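Local coordinates for protein NanS-p (Escherichia phage vB_EcoP_24B, PDB 6YP6) that is a conserved phage carbohydrate esterase of the NanS-p type whose beta-sandwich chain probably binds carbohydrate, at residues V31-D34 with G40-V43; C75-S80 with Y88-Y93. All blocks are in the same frame, centred on the assembly; numbering follows the deposited sequence.

Interaction 1 of 2, residues V31-D34 with G40-V43; sequences VVSD and GKAV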
# COMPACT_ATOMS: atom_id res chain seq x y z
N VAL A 31 -0.97 -8.93 17.08
CA VAL A 31 -2.16 -9.59 16.56
C VAL A 31 -3.28 -9.42 17.58
O VAL A 31 -3.11 -9.74 18.77
CB VAL A 31 -1.88 -11.07 16.26
CG1 VAL A 31 -3.13 -11.75 15.74
CG2 VAL A 31 -0.75 -11.19 15.24
N VAL A 32 -4.42 -8.91 17.13
CA VAL A 32 -5.52 -8.54 18.00
C VAL A 32 -6.81 -9.15 17.49
O VAL A 32 -6.90 -9.60 16.34
CB VAL A 32 -5.70 -7.01 18.11
CG1 VAL A 32 -4.49 -6.39 18.79
CG2 VAL A 32 -5.95 -6.38 16.74
N SER A 33 -7.81 -9.15 18.35
CA SER A 33 -9.17 -9.53 17.98
C SER A 33 -9.93 -8.31 17.48
O SER A 33 -9.87 -7.24 18.08
CB SER A 33 -9.90 -10.12 19.18
OG SER A 33 -9.28 -11.32 19.60
N ASP A 34 -10.62 -8.48 16.36
CA ASP A 34 -11.54 -7.47 15.84
C ASP A 34 -12.67 -8.23 15.18
O ASP A 34 -12.43 -9.03 14.27
CB ASP A 34 -10.85 -6.54 14.83
CG ASP A 34 -11.73 -5.36 14.43
OD1 ASP A 34 -12.77 -5.58 13.78
OD2 ASP A 34 -11.38 -4.20 14.77
N GLY A 40 -12.00 -12.88 12.64
CA GLY A 40 -12.00 -12.16 13.89
C GLY A 40 -10.65 -11.61 14.30
O GLY A 40 -10.47 -11.28 15.48
N LYS A 41 -9.71 -11.46 13.37
CA LYS A 41 -8.34 -11.10 13.68
C LYS A 41 -7.90 -9.91 12.84
O LYS A 41 -8.45 -9.62 11.78
CB LYS A 41 -7.38 -12.26 13.38
CG LYS A 41 -7.67 -13.52 14.17
CD LYS A 41 -7.37 -13.31 15.63
CE LYS A 41 -7.51 -14.60 16.42
NZ LYS A 41 -6.98 -14.42 17.80
N ALA A 42 -6.86 -9.25 13.34
CA ALA A 42 -6.16 -8.19 12.62
C ALA A 42 -4.79 -8.05 13.26
O ALA A 42 -4.55 -8.59 14.34
CB ALA A 42 -6.93 -6.87 12.71
N VAL A 43 -3.89 -7.34 12.60
CA VAL A 43 -2.62 -6.97 13.20
C VAL A 43 -2.60 -5.46 13.37
O VAL A 43 -2.87 -4.71 12.43
CB VAL A 43 -1.40 -7.54 12.46
CG1 VAL A 43 -1.20 -6.89 11.10
CG2 VAL A 43 -0.13 -7.39 13.32
O HOH W 1 -5.43 -11.97 19.19
O HOH W 2 -10.04 -13.59 18.28

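Interaction 2 of 2, residues C75-S80 with Y88-Y93; sequences CRFKVS and YVMAFY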
# COMPACT_ATOMS: atom_id res chain seq x y z
N CYS A 75 -5.26 -4.21 -0.06
CA CYS A 75 -5.16 -4.19 1.39
C CYS A 75 -6.52 -3.90 1.99
O CYS A 75 -7.24 -3.02 1.51
CB CYS A 75 -4.16 -3.10 1.81
SG CYS A 75 -3.95 -2.86 3.60
N ARG A 76 -6.84 -4.59 3.07
CA ARG A 76 -8.00 -4.28 3.90
C ARG A 76 -7.48 -3.83 5.26
O ARG A 76 -6.65 -4.51 5.88
CB ARG A 76 -8.93 -5.50 4.02
CG ARG A 76 -10.16 -5.23 4.88
CD ARG A 76 -11.26 -6.26 4.66
NE ARG A 76 -12.49 -5.90 5.37
CZ ARG A 76 -12.85 -6.34 6.58
NH1 ARG A 76 -12.09 -7.19 7.27
NH2 ARG A 76 -14.00 -5.93 7.11
N PHE A 77 -7.95 -2.66 5.72
CA PHE A 77 -7.36 -1.98 6.86
C PHE A 77 -8.42 -1.16 7.57
O PHE A 77 -9.46 -0.82 7.01
CB PHE A 77 -6.18 -1.07 6.42
CG PHE A 77 -6.63 0.12 5.63
CD1 PHE A 77 -6.89 0.01 4.27
CD2 PHE A 77 -6.86 1.33 6.25
CE1 PHE A 77 -7.36 1.10 3.55
CE2 PHE A 77 -7.33 2.42 5.53
CZ PHE A 77 -7.57 2.30 4.18
N LYS A 78 -8.11 -0.79 8.81
CA LYS A 78 -8.97 0.01 9.65
C LYS A 78 -8.08 1.00 10.38
O LYS A 78 -7.09 0.61 10.99
CB LYS A 78 -9.74 -0.87 10.65
CG LYS A 78 -10.35 -0.14 11.82
CD LYS A 78 -11.40 -1.05 12.54
CE LYS A 78 -11.25 -1.09 14.03
NZ LYS A 78 -12.48 -1.69 14.58
N VAL A 79 -8.44 2.28 10.34
CA VAL A 79 -7.65 3.32 10.99
C VAL A 79 -8.24 3.59 12.36
O VAL A 79 -9.46 3.71 12.50
CB VAL A 79 -7.61 4.62 10.17
CG1 VAL A 79 -6.59 5.57 10.78
CG2 VAL A 79 -7.30 4.34 8.72
N SER A 80 -7.38 3.76 13.37
CA SER A 80 -7.79 4.04 14.74
C SER A 80 -7.34 5.43 15.14
O SER A 80 -6.27 5.89 14.73
CB SER A 80 -7.16 3.00 15.67
OG SER A 80 -7.70 3.07 16.98
N TYR A 88 -0.61 11.05 8.57
CA TYR A 88 -0.47 9.86 7.75
C TYR A 88 -0.99 8.60 8.43
O TYR A 88 -0.93 8.46 9.65
CB TYR A 88 1.01 9.62 7.39
CG TYR A 88 1.58 10.72 6.53
CD1 TYR A 88 1.22 10.87 5.19
CD2 TYR A 88 2.47 11.64 7.07
CE1 TYR A 88 1.73 11.90 4.43
CE2 TYR A 88 2.99 12.68 6.32
CZ TYR A 88 2.61 12.81 5.01
OH TYR A 88 3.13 13.86 4.30
N VAL A 89 -1.44 7.66 7.58
CA VAL A 89 -1.66 6.27 7.97
C VAL A 89 -0.47 5.43 7.50
O VAL A 89 0.32 4.95 8.32
CB VAL A 89 -2.99 5.71 7.43
CG1 VAL A 89 -3.19 4.29 7.92
CG2 VAL A 89 -4.16 6.60 7.84
N MET A 90 -0.32 5.24 6.20
CA MET A 90 0.73 4.35 5.69
C MET A 90 0.90 4.58 4.20
O MET A 90 0.06 5.18 3.54
CB MET A 90 0.38 2.89 5.99
CG MET A 90 -0.86 2.39 5.29
SD MET A 90 -1.32 0.79 5.95
CE MET A 90 -2.96 0.63 5.29
N ALA A 91 2.00 4.05 3.69
CA ALA A 91 2.34 4.07 2.28
C ALA A 91 2.76 2.68 1.82
O ALA A 91 3.29 1.87 2.59
CB ALA A 91 3.49 5.05 2.00
N PHE A 92 2.56 2.45 0.52
CA PHE A 92 2.96 1.24 -0.20
C PHE A 92 3.92 1.66 -1.31
O PHE A 92 3.53 2.41 -2.21
CB PHE A 92 1.74 0.57 -0.86
CG PHE A 92 0.70 0.14 0.12
CD1 PHE A 92 -0.24 1.04 0.61
CD2 PHE A 92 0.65 -1.17 0.58
CE1 PHE A 92 -1.19 0.64 1.54
CE2 PHE A 92 -0.30 -1.56 1.53
CZ PHE A 92 -1.22 -0.66 1.99
N TYR A 93 5.16 1.19 -1.24
CA TYR A 93 6.17 1.46 -2.25
C TYR A 93 6.65 0.14 -2.83
O TYR A 93 7.04 -0.77 -2.09
CB TYR A 93 7.38 2.19 -1.68
CG TYR A 93 7.09 3.43 -0.95
CD1 TYR A 93 6.56 4.52 -1.59
CD2 TYR A 93 7.36 3.52 0.42
CE1 TYR A 93 6.29 5.69 -0.88
CE2 TYR A 93 7.10 4.67 1.13
CZ TYR A 93 6.56 5.74 0.47
OH TYR A 93 6.32 6.90 1.19

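Interaction 1 of 2, residues V31-D34 with G40-V43
Val-32 and Ala-42 form the hydrogen-bonded pair at the middle of this antiparallel hairpin, whose strand segments run at 143° to each other. Val-32 N gives a nearly straight bond to Ala-42 O at 2.8 Å, and Ala-42 N returns a more bent bond to Val-32 O at 3.0 Å. Where the strands give way to the turn, Asp-34 N reaches Gly-40 O at 2.9 Å, coming from well above the carbonyl plane. Gly-40 has a positive phi of 74°, which suits glycine. In the flanking non-hydrogen-bonded pairs the backbones draw closer, and Ser-33 CA lies 3.3 Å from Gly-40 O in a CA-H...O contact. Val-32 CG2 stands 4.2 Å from Ala-42 CB; a chi1 of -65° sets this methyl between the backbone N and the carbonyl carbon, close to Ala-42 O. The other face carries Val-31, Ser-33, Lys-41 and Val-43. There Lys-41 NZ bonds weakly to two waters, one of which donates to Val-31 O while the other is held by Ser-33 OG. At Val-43, strand 41-46 pairs with strand 207-216, by backbone hydrogen bonds to Ile-209. Ala-42 and Asp-34 touch Leu-208, and the Asp-34 carboxylate runs on to a salt bridge with Lys-78.

Interaction 2 of 2, residues C75-S80 with Y88-Y93
Val-79 and Val-89 meet tip to tip where strands 75-79 and 88-93 face each other, with 9.3 Å between their axes and no hydrogen bond across. Val-89 CG2 sits against both methyls of Val-79, 4.0 Å from CG1. At the other end of this apolar contact, Cys-75 CB lies 3.8 Å from Phe-92 CZ. Between them the terminal methyl of Met-90 fills the middle, with CE 4.0 Å from Cys-75 SG. Two contacts involve aromatic rings. Met-90 CE makes an off-centre CH-pi contact with Phe-77, 4.2 Å from the ring centroid and nearest to CG; an extended chain beyond Met-90 CG carries the methyl that far. The sulfur of Cys-75 approaches Phe-92 at the ring edge, SG being 5.2 Å from the centroid. Val-89 and Met-90 both face Ile-119 in a classic beta bulge, which lets two successive residues turn inward. Ile-119 and Ile-209 also touch Phe-77, and Phe-145 meets its ring edge-to-face. All six touching residues are buried, so the two sheets are joined here by hydrocarbon and sulfur surfaces, without any directional polar bond between the segments.

The two interactions illustrate two kinds of contact in this sandwich: interaction 1 is made by backbone bonds within one sheet, interaction 2 by side chains between two sheets. Their centres are 15 Å apart, and they touch through a salt bridge, Asp-34 OD2 to Lys-78 NZ at 2.7 Å. Lys-78 points away from the core that Phe-77 and Val-79 enter, so alternation along strand 71-79 serves both places. Trp-152 NE1 also bonds Asp-34 OD1, and the ring of Trp-152 takes a cation-pi contact from Arg-76. Strand 207-216 pairs with both 41-46 and 71-79, tying the hairpin and the core strand into one sheet.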